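DUF3299 domain-containing protein (Pseudomonas aeruginosa, PDB 4HSP) is of unknown function, being a signal-peptide protein of the DUF3299 family, which is classed with the OB-fold proteins. Local coordinates at residues A[33-36]-A[37-41]; A[90-94]-A[95-99]; A[104-107]-A[108-112]. All coordinates share one frame; numbering follows the deposited sequence. Where two conformers were deposited one is given.

Interaction 1 (A[33-36]-A[37-41])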
loop_
_atom_site.group_PDB
_atom_site.type_symbol
_atom_site.label_atom_id
_atom_site.label_comp_id
_atom_site.label_asym_id
_atom_site.label_seq_id
_atom_site.Cartn_x
_atom_site.Cartn_y
_atom_site.Cartn_z
ATOM N N SER A 33 -15.271 18.000 -6.495
ATOM C CA SER A 33 -14.556 18.228 -5.243
ATOM C C SER A 33 -15.180 19.409 -4.520
ATOM O O SER A 33 -15.485 19.288 -3.329
ATOM C CB SER A 33 -13.079 18.503 -5.509
ATOM O OG SER A 33 -12.295 17.325 -5.482
ATOM N N GLU A 34 -15.393 20.545 -5.249
ATOM C CA GLU A 34 -16.005 21.773 -4.720
ATOM C C GLU A 34 -17.447 21.495 -4.290
ATOM O O GLU A 34 -17.876 21.989 -3.248
ATOM C CB GLU A 34 -15.951 22.970 -5.715
ATOM C CG GLU A 34 -14.559 23.492 -6.056
ATOM C CD GLU A 34 -13.615 23.764 -4.899
ATOM O OE1 GLU A 34 -13.811 24.783 -4.197
ATOM O OE2 GLU A 34 -12.670 22.963 -4.704
ATOM N N ALA A 35 -18.176 20.685 -5.075
ATOM C CA ALA A 35 -19.537 20.261 -4.747
ATOM C C ALA A 35 -19.488 19.299 -3.555
ATOM O O ALA A 35 -18.447 18.688 -3.288
ATOM C CB ALA A 35 -20.190 19.594 -5.948
ATOM N N GLY A 36 -20.600 19.198 -2.840
ATOM C CA GLY A 36 -20.726 18.356 -1.655
ATOM C C GLY A 36 -20.407 16.882 -1.830
ATOM O O GLY A 36 -20.139 16.425 -2.946
ATOM N N PRO A 37 -20.438 16.107 -0.715
ATOM C CA PRO A 37 -20.174 14.652 -0.816
ATOM C C PRO A 37 -21.325 13.902 -1.480
ATOM O O PRO A 37 -21.166 12.735 -1.861
ATOM C CB PRO A 37 -20.003 14.214 0.637
ATOM C CG PRO A 37 -20.784 15.209 1.421
ATOM C CD PRO A 37 -20.751 16.510 0.673
ATOM N N ALA A 38 -22.486 14.576 -1.597
ATOM C CA ALA A 38 -23.684 14.047 -2.242
ATOM C C ALA A 38 -23.453 13.930 -3.758
ATOM O O ALA A 38 -23.643 12.858 -4.346
ATOM C CB ALA A 38 -24.865 14.969 -1.948
ATOM N N ALA A 39 -22.925 15.023 -4.340
ATOM C CA ALA A 39 -22.633 15.234 -5.751
ATOM C C ALA A 39 -21.484 14.386 -6.291
ATOM O O ALA A 39 -21.355 14.304 -7.504
ATOM C CB ALA A 39 -22.337 16.704 -6.000
ATOM N N SER A 40 -20.670 13.747 -5.430
ATOM C CA SER A 40 -19.532 12.907 -5.847
ATOM C C SER A 40 -19.924 11.903 -6.943
ATOM O O SER A 40 -19.233 11.822 -7.965
ATOM C CB SER A 40 -18.960 12.142 -4.657
ATOM O OG SER A 40 -18.750 12.988 -3.544
ATOM N N GLN A 41 -21.032 11.148 -6.730
ATOM C CA GLN A 41 -21.502 10.124 -7.673
ATOM C C GLN A 41 -22.542 10.755 -8.581
ATOM O O GLN A 41 -23.647 11.065 -8.138
ATOM C CB GLN A 41 -22.035 8.882 -6.928
ATOM C CG GLN A 41 -22.591 7.792 -7.838
ATOM C CD GLN A 41 -23.103 6.645 -7.029
ATOM O OE1 GLN A 41 -23.843 6.813 -6.056
ATOM N NE2 GLN A 41 -22.711 5.454 -7.402
#
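Ser40 OG touches the carbonyl oxygen of Gly36, with 3.8 Å between Ser40 OG and Gly36 O. It is drawn closer to the next carbonyl, and Ser40 OG lies 3.0 Å from Pro37 O. The torsion explains this: the hydroxyl sits beside its own backbone N, at chi1 -48°, and so faces back over the turn. A third oxygen comes from outside the chain. Gly149 O of the second subunit makes a weak hydrogen bond with Ser40 OG.

The methyl of Ala39 points at the methyl of Ala35, which is met from its flank. Ala35 CB is 3.6 Å from Ala39 CB. This is the apolar side-chain contact of the turn. The same methyl is in van der Waals contact with the glycine carbonyl, Ala39 CB being 3.8 Å from Gly36 O.

The motif is a helix end followed by a short reversal. Ala35 is the first residue after helix 26-34 to leave helical angles (psi 157°). Gly36 stays extended. Pro37 to Ser40 then coil with helical angles but without the regular bonds. Ala39 N approaches Gly36 O to 3.4 Å. Pro37, as a proline, has no N-H to offer.

Tyr147 of the second subunit packs on both Ser33 and Ser40, and Ser33 OG accepts a hydrogen bond from Glu148 N of that subunit. Within the chain, the amide of Gln41 reaches across to Ala132 N through its OE1.

Interaction 2 (A[90-94]-A[95-99])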
loop_
_atom_site.group_PDB
_atom_site.type_symbol
_atom_site.label_atom_id
_atom_site.label_comp_id
_atom_site.label_asym_id
_atom_site.label_seq_id
_atom_site.Cartn_x
_atom_site.Cartn_y
_atom_site.Cartn_z
ATOM N N PRO A 90 -13.838 10.105 -8.328
ATOM C CA PRO A 90 -15.271 9.974 -7.980
ATOM C C PRO A 90 -15.833 8.551 -8.085
ATOM O O PRO A 90 -15.337 7.751 -8.875
ATOM C CB PRO A 90 -15.969 10.872 -9.012
ATOM C CG PRO A 90 -14.954 11.875 -9.380
ATOM C CD PRO A 90 -13.634 11.148 -9.353
ATOM N N PRO A 91 -16.897 8.221 -7.318
ATOM C CA PRO A 91 -17.503 6.879 -7.440
ATOM C C PRO A 91 -17.983 6.554 -8.864
ATOM O O PRO A 91 -18.448 7.468 -9.572
ATOM C CB PRO A 91 -18.726 6.960 -6.511
ATOM C CG PRO A 91 -18.466 8.061 -5.611
ATOM C CD PRO A 91 -17.614 9.043 -6.322
ATOM N N PRO A 92 -17.954 5.259 -9.287
ATOM C CA PRO A 92 -18.523 4.896 -10.608
ATOM C C PRO A 92 -20.054 5.049 -10.625
ATOM O O PRO A 92 -20.637 5.197 -9.541
ATOM C CB PRO A 92 -18.148 3.404 -10.761
ATOM C CG PRO A 92 -17.202 3.096 -9.685
ATOM C CD PRO A 92 -17.469 4.061 -8.571
ATOM N N PRO A 93 -20.753 4.965 -11.792
ATOM C CA PRO A 93 -22.238 4.947 -11.764
ATOM C C PRO A 93 -22.743 3.750 -10.945
ATOM O O PRO A 93 -22.010 2.764 -10.804
ATOM C CB PRO A 93 -22.622 4.816 -13.237
ATOM C CG PRO A 93 -21.420 5.225 -13.980
ATOM C CD PRO A 93 -20.260 4.779 -13.171
ATOM N N SER A 94 -23.967 3.837 -10.385
ATOM C CA SER A 94 -24.514 2.804 -9.482
ATOM C C SER A 94 -24.708 1.419 -10.135
ATOM O O SER A 94 -24.946 0.434 -9.424
ATOM C CB SER A 94 -25.823 3.271 -8.859
ATOM O OG SER A 94 -26.763 3.622 -9.854
ATOM N N ASN A 95 -24.596 1.333 -11.462
ATOM C CA ASN A 95 -24.737 0.065 -12.184
ATOM C C ASN A 95 -23.343 -0.483 -12.532
ATOM O O ASN A 95 -23.219 -1.437 -13.298
ATOM C CB ASN A 95 -25.643 0.198 -13.412
ATOM C CG ASN A 95 -25.216 1.194 -14.458
ATOM O OD1 ASN A 95 -24.217 1.902 -14.317
ATOM N ND2 ASN A 95 -26.000 1.298 -15.530
ATOM N N GLN A 96 -22.305 0.117 -11.916
ATOM C CA GLN A 96 -20.896 -0.273 -12.020
ATOM C C GLN A 96 -20.348 -0.431 -10.580
ATOM O O GLN A 96 -19.168 -0.243 -10.317
ATOM C CB GLN A 96 -20.077 0.732 -12.886
ATOM C CG GLN A 96 -20.477 0.799 -14.385
ATOM C CD GLN A 96 -20.096 -0.424 -15.196
ATOM O OE1 GLN A 96 -19.042 -0.460 -15.843
ATOM N NE2 GLN A 96 -20.966 -1.441 -15.220
ATOM N N ILE A 97 -21.249 -0.788 -9.649
ATOM C CA ILE A 97 -20.967 -1.048 -8.231
ATOM C C ILE A 97 -21.853 -2.201 -7.757
ATOM O O ILE A 97 -23.041 -2.228 -8.060
ATOM C CB ILE A 97 -21.158 0.192 -7.286
ATOM C CG1 ILE A 97 -20.568 1.505 -7.870
ATOM C CG2 ILE A 97 -20.617 -0.115 -5.864
ATOM C CD1 ILE A 97 -20.623 2.750 -6.939
ATOM N N VAL A 98 -21.269 -3.128 -6.995
ATOM C CA VAL A 98 -21.950 -4.217 -6.306
ATOM C C VAL A 98 -21.683 -4.068 -4.790
ATOM O O VAL A 98 -20.525 -4.003 -4.378
ATOM C CB VAL A 98 -21.517 -5.623 -6.820
ATOM C CG1 VAL A 98 -22.352 -6.724 -6.178
ATOM C CG2 VAL A 98 -21.582 -5.706 -8.347
ATOM N N TYR A 99 -22.744 -4.011 -3.976
ATOM C CA TYR A 99 -22.636 -4.033 -2.516
ATOM C C TYR A 99 -22.522 -5.516 -2.126
ATOM O O TYR A 99 -23.447 -6.295 -2.368
ATOM C CB TYR A 99 -23.855 -3.354 -1.871
ATOM C CG TYR A 99 -23.773 -3.136 -0.376
ATOM C CD1 TYR A 99 -24.049 -4.169 0.519
ATOM C CD2 TYR A 99 -23.544 -1.862 0.150
ATOM C CE1 TYR A 99 -24.010 -3.964 1.901
ATOM C CE2 TYR A 99 -23.527 -1.638 1.529
ATOM C CZ TYR A 99 -23.753 -2.694 2.403
ATOM O OH TYR A 99 -23.733 -2.464 3.763
#
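Pro93 and Gln96 close a type I beta turn. Gln96 N donates to Pro93 O over 2.9 Å at an angle of 146°. The N-H comes from above the carbonyl plane. Ser94 and Asn95 are the two corner residues.

The side chain of Gln96 bends at its second torsion. This curls the amide back, and Gln96 NE2 gives a nearly straight bond of 3.0 Å to Asn95 O. Gln96 NE2 also bonds Trp8 O, and the two bonds fix the rotation of the amide. The aliphatic part of Gln96 runs alongside the ring of Pro93.

Asn95 CG stands between its backbone N and carbonyl carbon (chi1 59°). This turns OD1 to the Pro93 ring, with Asn95 OD1 3.5 Å from Pro93 CB, while ND2 bonds Pro47 O.

Ile97 CG1 lies beside its backbone N (chi1 -44°), which carries CD1 over to Pro92. The two side chains cross at about a right angle, and Ile97 CD1 rests 3.8 Å from Pro92 CD. The prolines 90-93 run extended in polyproline II fashion, and the turn leads them into strand 98-102. The turn bond is the one hydrogen bond between the segments. The rest is van der Waals contact, part of it between carbonyl oxygens and carbons; the buried amides and Ser94 OG, bound to Ala46 N, find polar partners around the turn.

Interaction 3 (A[104-107]-A[108-112])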
loop_
_atom_site.group_PDB
_atom_site.type_symbol
_atom_site.label_atom_id
_atom_site.label_comp_id
_atom_site.label_asym_id
_atom_site.label_seq_id
_atom_site.Cartn_x
_atom_site.Cartn_y
_atom_site.Cartn_z
ATOM N N LYS A 104 -16.917 -15.194 5.076
ATOM C CA LYS A 104 -15.466 -15.408 5.009
ATOM C C LYS A 104 -14.857 -14.063 4.598
ATOM O O LYS A 104 -14.871 -13.705 3.400
ATOM C CB LYS A 104 -15.085 -16.531 3.998
ATOM C CG LYS A 104 -15.735 -17.895 4.194
ATOM C CD LYS A 104 -15.579 -18.759 2.935
ATOM C CE LYS A 104 -15.954 -20.203 3.184
ATOM N NZ LYS A 104 -15.751 -21.043 1.976
ATOM N N GLY A 105 -14.407 -13.302 5.595
ATOM C CA GLY A 105 -13.848 -11.971 5.383
ATOM C C GLY A 105 -12.553 -11.914 4.598
ATOM O O GLY A 105 -11.889 -12.934 4.403
ATOM N N VAL A 106 -12.182 -10.710 4.153
ATOM C CA VAL A 106 -10.942 -10.464 3.423
ATOM C C VAL A 106 -10.033 -9.630 4.302
ATOM O O VAL A 106 -10.499 -8.705 4.957
ATOM C CB VAL A 106 -11.164 -9.771 2.043
ATOM C CG1 VAL A 106 -9.868 -9.697 1.241
ATOM C CG2 VAL A 106 -12.247 -10.463 1.236
ATOM N N GLN A 107 -8.728 -9.925 4.268
ATOM C CA GLN A 107 -7.669 -9.211 4.991
ATOM C C GLN A 107 -7.573 -7.777 4.484
ATOM O O GLN A 107 -7.459 -7.590 3.274
ATOM C CB GLN A 107 -6.320 -9.931 4.788
ATOM C CG GLN A 107 -6.342 -11.459 4.972
ATOM C CD GLN A 107 -6.044 -11.902 6.384
ATOM O OE1 GLN A 107 -5.836 -11.089 7.300
ATOM N NE2 GLN A 107 -6.011 -13.216 6.589
HETATM N N MSE A 108 -7.624 -6.776 5.408
HETATM C CA MSE A 108 -7.542 -5.332 5.122
HETATM C C MSE A 108 -6.277 -4.962 4.337
HETATM O O MSE A 108 -6.296 -4.031 3.524
HETATM C CB MSE A 108 -7.554 -4.537 6.440
HETATM C CG MSE A 108 -8.308 -5.224 7.560
HETATM SE SE MSE A 108 -7.804 -4.567 9.330
HETATM C CE MSE A 108 -6.342 -5.733 9.703
ATOM N N ASP A 109 -5.168 -5.687 4.619
ATOM C CA ASP A 109 -3.827 -5.511 4.052
ATOM C C ASP A 109 -3.784 -5.733 2.528
ATOM O O ASP A 109 -3.352 -4.835 1.790
ATOM C CB ASP A 109 -2.794 -6.436 4.768
ATOM C CG ASP A 109 -3.040 -7.948 4.727
ATOM O OD1 ASP A 109 -2.717 -8.579 3.690
ATOM O OD2 ASP A 109 -3.460 -8.514 5.764
ATOM N N GLU A 110 -4.271 -6.901 2.072
ATOM C CA GLU A 110 -4.230 -7.345 0.689
ATOM C C GLU A 110 -5.353 -6.765 -0.241
ATOM O O GLU A 110 -5.721 -7.421 -1.210
ATOM C CB GLU A 110 -4.181 -8.891 0.633
ATOM C CG GLU A 110 -5.325 -9.653 1.290
ATOM C CD GLU A 110 -5.338 -11.157 1.055
ATOM O OE1 GLU A 110 -4.489 -11.655 0.278
ATOM O OE2 GLU A 110 -6.224 -11.835 1.626
ATOM N N LEU A 111 -5.780 -5.498 -0.038
ATOM C CA LEU A 111 -6.813 -4.860 -0.866
ATOM C C LEU A 111 -6.242 -3.983 -1.990
ATOM O O LEU A 111 -6.986 -3.220 -2.612
ATOM C CB LEU A 111 -7.786 -4.023 -0.015
ATOM C CG LEU A 111 -8.615 -4.749 1.066
ATOM C CD1 LEU A 111 -9.578 -3.780 1.741
ATOM C CD2 LEU A 111 -9.386 -5.929 0.498
ATOM N N TYR A 112 -4.947 -4.116 -2.277
ATOM C CA TYR A 112 -4.200 -3.387 -3.317
ATOM C C TYR A 112 -4.354 -4.117 -4.651
ATOM O O TYR A 112 -4.032 -3.582 -5.707
ATOM C CB TYR A 112 -2.694 -3.297 -2.912
ATOM C CG TYR A 112 -2.030 -4.660 -2.755
ATOM C CD1 TYR A 112 -2.190 -5.407 -1.588
ATOM C CD2 TYR A 112 -1.329 -5.246 -3.811
ATOM C CE1 TYR A 112 -1.673 -6.700 -1.477
ATOM C CE2 TYR A 112 -0.794 -6.533 -3.701
ATOM C CZ TYR A 112 -0.973 -7.259 -2.534
ATOM O OH TYR A 112 -0.440 -8.521 -2.400
#
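Asp109 and Glu110 share one first torsion, chi1 59°, which sets each CG between the backbone N and the carbonyl carbon. Both carboxylates are thereby swung back toward Gln107. Gln107 starts beside its own N and then bends sharply at chi2.

Asp109 lies side by side with Gln107, and the two point the same way. Asp109 OD2 touches the start of the glutamine chain, 3.3 Å from Gln107 CB. The amide and this carboxylate are turned 33° from each other. Asp109 OD2 is also 3.8 Å from Gln107 OE1, so two oxygens come fairly near each other.

Glu110 runs extended beyond CG and passes across Gln107 at a slant. Its OE2 meets the methylene next along, with Glu110 OE2 3.4 Å from Gln107 CG. Here the two flat groups are turned 64° apart. The glutamine chain is thus met by both acids through its CH2 groups.

Leu111 serves the apolar side. One of its methyls, CD2, lies 3.9 Å from Val106 CG1. Leu111 CD2 also sits 3.8 Å from the carbonyl oxygen Gln107 O.

The segments join strand 105-107 to the loop leading to strand 115-118. Val106 pairs through its backbone with Val74 of strand 73-80, and Leu111 packs on Ile63 and Pro65 of strand 55-68. Asp109 packs on Ile87 of the third subunit, while Tyr112 meets Tyr112 of the fourth.

Within the loop, Leu111 N makes a weak hydrogen bond to Asp109 O. Across the segments the side chains meet by van der Waals contact, and the two acids probably make the local field negative around the Gln107 amide.

The three contacts follow one another along the chain, all within the DUF3299 range. Interaction 1 spans the end of helix 26-34 and the loop after it, interaction 2 leads into strand 98-102, and interaction 3 leaves strand 105-107. Interactions 1 and 2 have centres about 15 Å apart and touch: Gln41 NE2 is 3.0 Å from Pro92 O, a probable hydrogen bond. The loop after the helix is thus tied to the proline run. Interaction 3 lies apart, its centre about 20 Å from that of interaction 2, but on the same sheet: strands 98-102 and 105-107 both pair with strand 73-80. Interaction 2 is buried, the other two superficial; all three reach neighbouring subunits.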